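Local coordinates for protein PHB depolymerase (Penicillium funiculosum, PDB 2D81) that hydrolyses the biopolyester polyhydroxybutyrate, using a circularly permuted alpha/beta hydrolase fold, at residues A[174-179]-A[248-253]. Numbering follows the deposited sequence.
Sequences GSLNAR and NKWADT
In Arg179, CG stands between its backbone N and carbonyl carbon (chi1 65°), which sets it 4.1 Å from Trp250 CE2 and starts the chain across the indole, while CG of Trp250 lies anti to its carbonyl carbon, beside the backbone N (chi1 -72°). In this alpha/beta hydrolase fold the pair joins the loop after helix 164-173 to the short helix 247-251, at the protein surface. The centrepiece is a CH-pi contact, with Arg179 CB over the face of the five-membered ring, 3.6 Å from its centroid. The extended arginine chain then carries CD to 3.6 Å from Trp250 NE1. Arginine suits the place because its methylenes cover an aromatic ring while its guanidinium forms salt bridges with Asp140 and Asp163. Asp163 OD1 also accepts the Trp250 NE1 hydrogen, so one oxygen serves both residues. Leu176 brings its CB to 4.2 Å from Trp250 CE3, an apolar contact at the benzene part of the indole, and Leu169 of helix 164-173 touches both side chains. An alanine in place of Trp250 would probably leave Arg179 CB and CD without their aromatic partner and Asp163 without the indole N-H, and open a gap beside Leu176. Two hydrogen bonds join Thr253 to the loop. A threonine suits the place because its short side chain carries a hydroxyl on CB: OG1 donates to Ala178 O over 2.7 Å, approaching from above the carbonyl plane. The amide of Asn177 supplies the second bond, nearly straight at 171°, with ND2 3.0 Å from Thr253 O and that oxygen almost in the amide plane.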
loop_
_atom_site.group_PDB
_atom_site.type_symbol
_atom_site.label_atom_id
_atom_site.label_comp_id
_atom_site.label_asym_id
_atom_site.label_seq_id
_atom_site.Cartn_x
_atom_site.Cartn_y
_atom_site.Cartn_z
ATOM N N GLY A 174 -6.076 16.008 0.627
ATOM C CA GLY A 174 -6.049 17.455 0.516
ATOM C C GLY A 174 -5.547 18.083 1.799
ATOM O O GLY A 174 -4.542 17.644 2.359
ATOM N N SER A 175 -6.238 19.112 2.270
ATOM C CA SER A 175 -5.874 19.727 3.535
ATOM C C SER A 175 -5.909 18.664 4.628
ATOM O O SER A 175 -6.745 17.758 4.602
ATOM C CB SER A 175 -6.842 20.865 3.874
ATOM O OG SER A 175 -8.192 20.429 3.819
ATOM N N LEU A 176 -4.968 18.761 5.559
ATOM C CA LEU A 176 -5.010 18.002 6.802
ATOM C C LEU A 176 -4.530 18.909 7.921
ATOM O O LEU A 176 -3.750 19.832 7.683
ATOM C CB LEU A 176 -4.101 16.772 6.720
ATOM C CG LEU A 176 -4.548 15.646 5.788
ATOM C CD1 LEU A 176 -3.544 14.499 5.843
ATOM C CD2 LEU A 176 -5.929 15.163 6.205
ATOM N N ASN A 177 -4.999 18.649 9.138
ATOM C CA ASN A 177 -4.491 19.350 10.307
ATOM C C ASN A 177 -3.073 18.881 10.601
ATOM O O ASN A 177 -2.702 17.752 10.272
ATOM C CB ASN A 177 -5.384 19.083 11.523
ATOM C CG ASN A 177 -6.826 19.480 11.285
ATOM O OD1 ASN A 177 -7.107 20.560 10.763
ATOM N ND2 ASN A 177 -7.752 18.611 11.676
ATOM N N ALA A 178 -2.284 19.756 11.219
ATOM C CA ALA A 178 -0.896 19.451 11.539
ATOM C C ALA A 178 -0.788 18.122 12.277
ATOM O O ALA A 178 -1.624 17.797 13.122
ATOM C CB ALA A 178 -0.305 20.565 12.383
ATOM N N ARG A 179 0.246 17.355 11.954
ATOM C CA ARG A 179 0.452 16.056 12.581
ATOM C C ARG A 179 0.765 16.219 14.063
ATOM O O ARG A 179 1.252 17.265 14.494
ATOM C CB ARG A 179 1.604 15.317 11.906
ATOM C CG ARG A 179 2.950 15.993 12.088
ATOM C CD ARG A 179 4.061 15.192 11.429
ATOM N NE ARG A 179 5.341 15.887 11.516
ATOM C CZ ARG A 179 6.485 15.413 11.035
ATOM N NH1 ARG A 179 6.516 14.233 10.430
ATOM N NH2 ARG A 179 7.599 16.121 11.159
ATOM N N ASN A 248 0.625 7.428 11.602
ATOM C CA ASN A 248 -0.233 7.612 12.762
ATOM C C ASN A 248 -0.189 9.044 13.275
ATOM O O ASN A 248 -1.180 9.543 13.806
ATOM C CB ASN A 248 0.160 6.646 13.885
ATOM C CG ASN A 248 0.038 5.197 13.469
ATOM O OD1 ASN A 248 -0.685 4.872 12.528
ATOM N ND2 ASN A 248 0.734 4.315 14.177
ATOM N N LYS A 249 0.957 9.702 13.112
ATOM C CA LYS A 249 1.105 11.093 13.532
ATOM C C LYS A 249 0.083 11.986 12.838
ATOM O O LYS A 249 -0.482 12.894 13.452
ATOM C CB LYS A 249 2.516 11.597 13.213
ATOM C CG LYS A 249 3.621 10.836 13.924
ATOM C CD LYS A 249 4.987 11.407 13.584
ATOM C CE LYS A 249 6.086 10.676 14.332
ATOM N NZ LYS A 249 5.923 10.800 15.808
ATOM N N TRP A 250 -0.146 11.726 11.554
ATOM C CA TRP A 250 -1.119 12.488 10.782
ATOM C C TRP A 250 -2.552 12.033 11.046
ATOM O O TRP A 250 -3.463 12.856 11.160
ATOM C CB TRP A 250 -0.802 12.384 9.285
ATOM C CG TRP A 250 0.418 13.154 8.895
ATOM C CD1 TRP A 250 1.700 12.685 8.800
ATOM C CD2 TRP A 250 0.483 14.556 8.613
ATOM N NE1 TRP A 250 2.559 13.712 8.479
ATOM C CE2 TRP A 250 1.837 14.871 8.359
ATOM C CE3 TRP A 250 -0.473 15.581 8.554
ATOM C CZ2 TRP A 250 2.259 16.169 8.048
ATOM C CZ3 TRP A 250 -0.053 16.872 8.245
ATOM C CH2 TRP A 250 1.303 17.152 7.998
ATOM N N ALA A 251 -2.750 10.724 11.142
ATOM C CA ALA A 251 -4.075 10.178 11.412
ATOM C C ALA A 251 -4.627 10.750 12.715
ATOM O O ALA A 251 -5.824 11.039 12.822
ATOM C CB ALA A 251 -4.004 8.658 11.501
ATOM N N ASP A 252 -3.748 10.916 13.700
ATOM C CA ASP A 252 -4.184 11.194 15.068
ATOM C C ASP A 252 -4.939 12.512 15.185
ATOM O O ASP A 252 -5.789 12.671 16.061
ATOM C CB ASP A 252 -2.986 11.225 16.019
ATOM C CG ASP A 252 -3.392 11.019 17.464
ATOM O OD1 ASP A 252 -2.915 11.767 18.343
ATOM O OD2 ASP A 252 -4.189 10.100 17.718
ATOM N N THR A 253 -4.623 13.456 14.308
ATOM C CA THR A 253 -5.230 14.780 14.380
ATOM C C THR A 253 -6.234 15.023 13.254
ATOM O O THR A 253 -6.699 16.147 13.061
ATOM C CB THR A 253 -4.154 15.880 14.327
ATOM O OG1 THR A 253 -3.374 15.730 13.133
ATOM C CG2 THR A 253 -3.244 15.790 15.542
#